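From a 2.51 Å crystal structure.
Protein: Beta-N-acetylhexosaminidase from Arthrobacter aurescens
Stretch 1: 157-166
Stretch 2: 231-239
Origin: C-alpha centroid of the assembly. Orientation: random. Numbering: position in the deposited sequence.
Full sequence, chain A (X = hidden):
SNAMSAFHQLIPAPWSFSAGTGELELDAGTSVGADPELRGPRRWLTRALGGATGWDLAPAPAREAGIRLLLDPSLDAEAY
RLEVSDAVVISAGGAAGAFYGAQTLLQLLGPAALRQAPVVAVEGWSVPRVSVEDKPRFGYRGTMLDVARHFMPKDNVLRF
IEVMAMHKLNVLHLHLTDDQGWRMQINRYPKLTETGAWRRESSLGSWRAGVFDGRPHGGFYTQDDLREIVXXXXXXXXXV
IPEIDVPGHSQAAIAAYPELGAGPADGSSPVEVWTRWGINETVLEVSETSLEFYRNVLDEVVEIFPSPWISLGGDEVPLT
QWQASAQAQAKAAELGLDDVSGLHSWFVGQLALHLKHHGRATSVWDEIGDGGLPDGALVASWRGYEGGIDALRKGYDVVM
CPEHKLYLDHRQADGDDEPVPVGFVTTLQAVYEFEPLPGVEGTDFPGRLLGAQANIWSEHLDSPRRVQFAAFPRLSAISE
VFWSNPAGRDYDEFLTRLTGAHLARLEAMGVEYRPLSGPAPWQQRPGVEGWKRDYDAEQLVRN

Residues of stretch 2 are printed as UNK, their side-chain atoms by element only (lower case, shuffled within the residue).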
ATOM      1  N   VAL A 157      -4.822  -3.361   2.348  1.00 30.06           N
ATOM      2  CA  VAL A 157      -5.399  -4.627   2.811  1.00 28.71           C
ATOM      3  C   VAL A 157      -4.495  -5.826   2.468  1.00 28.89           C
ATOM      4  O   VAL A 157      -4.264  -6.687   3.314  1.00 28.11           O
ATOM      5  CB  VAL A 157      -6.832  -4.882   2.236  1.00 39.64           C
ATOM      6  CG1 VAL A 157      -7.350  -6.261   2.649  1.00 39.21           C
ATOM      7  CG2 VAL A 157      -7.817  -3.790   2.663  1.00 33.07           C
ATOM      8  N   LEU A 158      -3.977  -5.887   1.243  1.00 24.80           N
ATOM      9  CA  LEU A 158      -3.178  -7.044   0.856  1.00 28.31           C
ATOM     10  C   LEU A 158      -1.883  -7.029   1.643  1.00 33.80           C
ATOM     11  O   LEU A 158      -1.329  -8.088   1.972  1.00 35.26           O
ATOM     12  CB  LEU A 158      -2.885  -7.045  -0.636  1.00 29.52           C
ATOM     13  CG  LEU A 158      -4.116  -6.905  -1.523  1.00 35.51           C
ATOM     14  CD1 LEU A 158      -3.736  -6.651  -2.982  1.00 27.22           C
ATOM     15  CD2 LEU A 158      -5.001  -8.149  -1.376  1.00 34.26           C
ATOM     16  N   ARG A 159      -1.397  -5.825   1.942  1.00 23.08           N
ATOM     17  CA  ARG A 159      -0.159  -5.697   2.717  1.00 30.40           C
ATOM     18  C   ARG A 159      -0.354  -6.093   4.170  1.00 31.15           C
ATOM     19  O   ARG A 159       0.490  -6.766   4.766  1.00 29.59           O
ATOM     20  CB  ARG A 159       0.404  -4.278   2.626  1.00 32.56           C
ATOM     21  CG  ARG A 159       1.323  -4.083   1.440  1.00 34.36           C
ATOM     22  CD  ARG A 159       2.754  -4.345   1.841  1.00 37.49           C
ATOM     23  NE  ARG A 159       3.230  -5.636   1.395  1.00 35.43           N
ATOM     24  CZ  ARG A 159       4.357  -6.191   1.822  1.00 38.38           C
ATOM     25  NH1 ARG A 159       5.102  -5.560   2.711  1.00 37.64           N
ATOM     26  NH2 ARG A 159       4.730  -7.387   1.380  1.00 43.49           N
ATOM     27  N   PHE A 160      -1.472  -5.668   4.743  1.00 29.16           N
ATOM     28  CA  PHE A 160      -1.864  -6.118   6.070  1.00 27.39           C
ATOM     29  C   PHE A 160      -1.982  -7.649   6.122  1.00 26.51           C
ATOM     30  O   PHE A 160      -1.557  -8.280   7.093  1.00 29.35           O
ATOM     31  CB  PHE A 160      -3.188  -5.463   6.459  1.00 32.40           C
ATOM     32  CG  PHE A 160      -3.684  -5.846   7.830  1.00 40.88           C
ATOM     33  CD1 PHE A 160      -3.231  -5.173   8.959  1.00 39.66           C
ATOM     34  CD2 PHE A 160      -4.608  -6.876   7.989  1.00 41.81           C
ATOM     35  CE1 PHE A 160      -3.677  -5.523  10.215  1.00 41.06           C
ATOM     36  CE2 PHE A 160      -5.062  -7.229   9.248  1.00 43.40           C
ATOM     37  CZ  PHE A 160      -4.596  -6.550  10.361  1.00 48.23           C
ATOM     38  N   ILE A 161      -2.541  -8.244   5.072  1.00 23.21           N
ATOM     39  CA  ILE A 161      -2.700  -9.699   5.009  1.00 22.80           C
ATOM     40  C   ILE A 161      -1.342 -10.401   4.939  1.00 26.80           C
ATOM     41  O   ILE A 161      -1.138 -11.445   5.557  1.00 26.92           O
ATOM     42  CB  ILE A 161      -3.561 -10.128   3.803  1.00 19.16           C
ATOM     43  CG1 ILE A 161      -5.034  -9.838   4.081  1.00 29.15           C
ATOM     44  CG2 ILE A 161      -3.355 -11.603   3.501  1.00 17.12           C
ATOM     45  CD1 ILE A 161      -5.928  -9.909   2.851  1.00 31.73           C
ATOM     46  N   GLU A 162      -0.411  -9.808   4.199  1.00 29.57           N
ATOM     47  CA  GLU A 162       0.933 -10.358   4.062  1.00 29.95           C
ATOM     48  C   GLU A 162       1.663 -10.371   5.407  1.00 32.81           C
ATOM     49  O   GLU A 162       2.347 -11.345   5.762  1.00 29.68           O
ATOM     50  CB  GLU A 162       1.719  -9.541   3.034  1.00 31.79           C
ATOM     51  CG  GLU A 162       3.088 -10.104   2.711  1.00 47.58           C
ATOM     52  CD  GLU A 162       3.049 -11.248   1.704  1.00 61.42           C
ATOM     53  OE1 GLU A 162       3.190 -10.950   0.495  1.00 71.42           O
ATOM     54  OE2 GLU A 162       2.897 -12.433   2.114  1.00 51.73           O
ATOM     55  N   VAL A 163       1.513  -9.282   6.157  1.00 35.21           N
ATOM     56  CA  VAL A 163       2.084  -9.198   7.498  1.00 34.79           C
ATOM     57  C   VAL A 163       1.431 -10.205   8.453  1.00 35.54           C
ATOM     58  O   VAL A 163       2.100 -10.752   9.332  1.00 35.51           O
ATOM     59  CB  VAL A 163       1.980  -7.774   8.072  1.00 32.18           C
ATOM     60  CG1 VAL A 163       2.482  -7.739   9.493  1.00 29.54           C
ATOM     61  CG2 VAL A 163       2.772  -6.789   7.201  1.00 30.86           C
HETATM   62  N   MSE A 164       0.133 -10.453   8.277  1.00 29.35           N
HETATM   63  CA  MSE A 164      -0.562 -11.471   9.079  1.00 36.26           C
HETATM   64  C   MSE A 164       0.013 -12.869   8.867  1.00 36.86           C
HETATM   65  O   MSE A 164       0.243 -13.607   9.822  1.00 28.44           O
HETATM   66  CB  MSE A 164      -2.054 -11.532   8.745  1.00 29.01           C
HETATM   67  CG  MSE A 164      -2.908 -10.414   9.289  1.00 24.15           C
HETATM   68 SE   MSE A 164      -4.771 -10.702   8.741  0.69 25.41          SE
HETATM   69  CE  MSE A 164      -5.204 -12.399   9.583  1.00 23.82           C
ATOM     70  N   ALA A 165       0.209 -13.242   7.608  1.00 36.46           N
ATOM     71  CA  ALA A 165       0.673 -14.582   7.293  1.00 34.19           C
ATOM     72  C   ALA A 165       2.082 -14.794   7.852  1.00 32.26           C
ATOM     73  O   ALA A 165       2.478 -15.919   8.185  1.00 30.19           O
ATOM     74  CB  ALA A 165       0.641 -14.812   5.786  1.00 32.90           C
HETATM   75  N   MSE A 166       2.834 -13.704   7.951  1.00 29.51           N
HETATM   76  CA  MSE A 166       4.201 -13.768   8.451  1.00 36.91           C
HETATM   77  C   MSE A 166       4.205 -14.094   9.940  1.00 35.80           C
HETATM   78  O   MSE A 166       5.172 -14.635  10.469  1.00 40.85           O
HETATM   79  CB  MSE A 166       4.939 -12.453   8.175  1.00 45.48           C
HETATM   80  CG  MSE A 166       6.402 -12.456   8.603  1.00 53.03           C
HETATM   81 SE   MSE A 166       6.684 -11.765  10.413  0.50 40.69          SE
HETATM   82  CE  MSE A 166       7.040  -9.856   9.943  1.00 14.70           C
ATOM     83  N   UNK A 231      -8.558 -14.613  -2.693  1.00 27.79           N
ATOM     84  CA  UNK A 231      -7.504 -15.414  -3.321  1.00 25.47           C
ATOM     85  C   UNK A 231      -6.122 -15.115  -2.729  1.00 27.21           C
ATOM     86  O   UNK A 231      -5.329 -16.030  -2.482  1.00 27.80           O
ATOM     87  c   UNK A 231      -7.500 -15.205  -4.818  1.00 22.93           C
ATOM     88  N   UNK A 232      -5.845 -13.834  -2.495  1.00 21.51           N
ATOM     89  CA  UNK A 232      -4.584 -13.418  -1.888  1.00 35.18           C
ATOM     90  C   UNK A 232      -4.450 -14.075  -0.513  1.00 29.88           C
ATOM     91  O   UNK A 232      -3.420 -14.677  -0.201  1.00 29.13           O
ATOM     92  c   UNK A 232      -2.264 -10.960  -2.432  1.00 36.04           C
ATOM     93  c   UNK A 232      -3.163 -11.317  -1.443  1.00 34.01           C
ATOM     94  c   UNK A 232      -1.568 -10.547   0.206  1.00 34.24           C
ATOM     95  c   UNK A 232      -0.673 -10.223  -0.791  1.00 31.03           C
ATOM     96  c   UNK A 232      -1.014 -10.430  -2.109  1.00 30.14           C
ATOM     97  c   UNK A 232      -4.523 -11.878  -1.797  1.00 39.11           C
ATOM     98  c   UNK A 232      -2.808 -11.096  -0.122  1.00 36.53           C
ATOM     99  N   UNK A 233      -5.499 -13.985   0.301  1.00 26.03           N
ATOM    100  CA  UNK A 233      -5.489 -14.633   1.612  1.00 25.86           C
ATOM    101  C   UNK A 233      -5.354 -16.168   1.517  1.00 31.99           C
ATOM    102  O   UNK A 233      -4.700 -16.801   2.344  1.00 31.53           O
ATOM    103  c   UNK A 233      -6.720 -14.261   2.387  1.00 23.90           C
ATOM    104  N   UNK A 234      -5.972 -16.763   0.507  1.00 31.33           N
ATOM    105  CA  UNK A 234      -5.974 -18.212   0.388  1.00 30.92           C
ATOM    106  C   UNK A 234      -4.589 -18.735   0.003  1.00 35.38           C
ATOM    107  O   UNK A 234      -4.164 -19.818   0.446  1.00 31.18           O
ATOM    108  c   UNK A 234      -7.031 -18.659  -0.613  1.00 27.89           C
ATOM    109  N   UNK A 235      -3.876 -17.961  -0.814  1.00 34.96           N
ATOM    110  CA  UNK A 235      -2.494 -18.307  -1.146  1.00 34.65           C
ATOM    111  C   UNK A 235      -1.633 -18.329   0.118  1.00 29.61           C
ATOM    112  O   UNK A 235      -0.653 -19.053   0.200  1.00 35.36           O
ATOM    113  c   UNK A 235      -2.294 -17.627  -3.598  1.00 53.67           C
ATOM    114  c   UNK A 235      -1.907 -17.314  -2.152  1.00 50.64           C
ATOM    115  o   UNK A 235      -2.879 -18.719  -3.851  1.00 48.13           O
ATOM    116  o   UNK A 235      -1.983 -16.777  -4.478  1.00 44.89           O
ATOM    117  N   UNK A 236      -1.987 -17.482   1.077  1.00 28.22           N
ATOM    118  CA  UNK A 236      -1.328 -17.422   2.386  1.00 26.80           C
ATOM    119  C   UNK A 236      -2.018 -18.216   3.519  1.00 32.30           C
ATOM    120  O   UNK A 236      -1.714 -18.008   4.702  1.00 29.77           O
ATOM    121  c   UNK A 236      -1.031 -15.971   2.774  1.00 25.38           C
ATOM    122  n   UNK A 236      -0.549 -14.088  -1.257  1.00 32.54           N
ATOM    123  c   UNK A 236       0.036 -15.320   1.878  1.00 22.51           C
ATOM    124  n   UNK A 236       0.578 -13.277   0.591  1.00 36.17           N
ATOM    125  c   UNK A 236       0.444 -13.387  -0.729  1.00 37.69           C
ATOM    126  c   UNK A 236      -0.319 -13.873   1.574  1.00 24.20           C
ATOM    127  n   UNK A 236       1.315 -12.790  -1.528  1.00 42.47           N
ATOM    128  N   UNK A 237      -3.036 -19.008   3.170  1.00 27.75           N
ATOM    129  CA  UNK A 237      -3.685 -19.898   4.138  1.00 33.07           C
ATOM    130  C   UNK A 237      -4.388 -19.124   5.238  1.00 37.67           C
ATOM    131  O   UNK A 237      -4.396 -19.503   6.408  1.00 32.65           O
ATOM    132  c   UNK A 237      -1.157 -21.917   2.865  1.00 34.94           C
ATOM    133  n   UNK A 237      -1.249 -23.027   2.065  1.00 37.95           N
ATOM    134  c   UNK A 237      -2.369 -23.669   2.350  1.00 40.92           C
ATOM    135  c   UNK A 237      -2.703 -20.935   4.701  1.00 25.69           C
ATOM    136  c   UNK A 237      -2.247 -21.911   3.670  1.00 36.04           C
ATOM    137  n   UNK A 237      -2.995 -23.012   3.308  1.00 38.24           N
ATOM    138  N   UNK A 238      -4.983 -18.021   4.829  1.00 37.58           N
ATOM    139  CA  UNK A 238      -5.812 -17.243   5.712  1.00 33.59           C
ATOM    140  C   UNK A 238      -7.255 -17.367   5.226  1.00 31.72           C
ATOM    141  O   UNK A 238      -7.541 -17.221   4.029  1.00 28.44           O
ATOM    142  c   UNK A 238      -3.184 -14.431   6.042  1.00 32.23           C
ATOM    143  c   UNK A 238      -5.334 -15.788   5.737  1.00 25.97           C
ATOM    144  c   UNK A 238      -6.283 -14.919   6.529  1.00 25.61           C
ATOM    145  c   UNK A 238      -3.913 -15.733   6.309  1.00 28.61           C
ATOM    146  N   UNK A 239      -8.152 -17.676   6.157  1.00 27.61           N
ATOM    147  CA  UNK A 239      -9.570 -17.764   5.862  1.00 31.83           C
ATOM    148  C   UNK A 239     -10.147 -16.366   6.073  1.00 33.23           C
ATOM    149  O   UNK A 239      -9.837 -15.713   7.072  1.00 33.41           O
ATOM    150  c   UNK A 239     -10.252 -18.806   6.777  1.00 35.16           C
ATOM    151  o   UNK A 239      -9.783 -20.118   6.436  1.00 32.28           O
ATOM    152  c   UNK A 239     -11.778 -18.765   6.637  1.00 39.59           C
TER

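Position 231 carries a single side-chain carbon, CB, and nothing of it comes near stretch 1; one carbon with no continuation is alanine, Ala231. Position 232 is quite different. Seven carbons are present, one joined to the backbone and six closing a flat ring without any heteroatom or hydroxyl oxygen. The ring lies against the helix of stretch 1, with Leu158 over one face and Ile161 CG2 at its edge. This is phenylalanine, Phe232. Its CE1 lies 3.0 Å from Leu158 O, and the CB of Leu158 sits 3.9 Å from the ring centroid, 13° off the normal, a CH-pi contact.

Position 233 again has one carbon, CB, directed sideways and 4.4 Å from Ile161 CG2, which identifies Ala233. Its backbone also comes close, with CA 4.2 Å from the same Ile161 CG2. At position 234 a lone carbon is exposed and remote from stretch 1, giving Ala234. Position 235 shows two carbons, the second bearing two oxygens. A carboxylate on so short a chain, out of reach of stretch 1, is that of an aspartate, Asp235.

Position 236 has three carbons in a row, then a nitrogen, then a carbon carrying two further nitrogens. The chain approaches Ala165 at its base and the carboxylate of Glu162 at its end. The terminal group is a guanidinium, so the residue is arginine, Arg236. Its CB packs 3.6 Å from Ala165 CB, while NE donates a hydrogen bond of 2.9 Å to Glu162 OE2 within a salt bridge. A weak hydrogen bond from Arg236 NH2 to Glu162 OE1, at 3.3 Å, adds to it, and Arg236 NH1 donates to Phe232 O at 3.1 Å, tying the side chain back to the helix that precedes it.

Position 237 bears one carbon and a five-membered ring of three carbons and two nitrogens, an imidazole that makes no contact with stretch 1: His237. Its positive phi (phi/psi 65/38°) sets it apart from the helical residues earlier in the stretch, within the turn that follows the helix. Position 238 has four carbons, forked at the first, with one arm two carbons long, reaching Ile161, Met164 and Ala165. This branching defines isoleucine, Ile238. Its CD1 is 3.8 Å from Ile161 CG2 and 3.9 Å from Ala165 CB, and its CG2 is 4.1 Å from CE of Met164, a selenomethionine. At position 239 one carbon carries an oxygen and a second carbon, out of reach of stretch 1; this is threonine, Thr239.

The two helices run nearly parallel, 15° apart, with axes approaching to 10.0 Å. Apolar packing continues past the second helix, because the turn brings Ile238 back against stretch 1. Phe232 and Ile238 both meet Ile161, whose CG2 also touches Ala233. Beside this apolar seam the Glu162–Arg236 salt bridge pairs two opposite charges, with OE2 near the guanidinium plane, and the small side chain of Ala165 lies against the base of Arg236. Together the contacts bury 449 Å².

Stretch 2 (231-239) AFAADRHIT
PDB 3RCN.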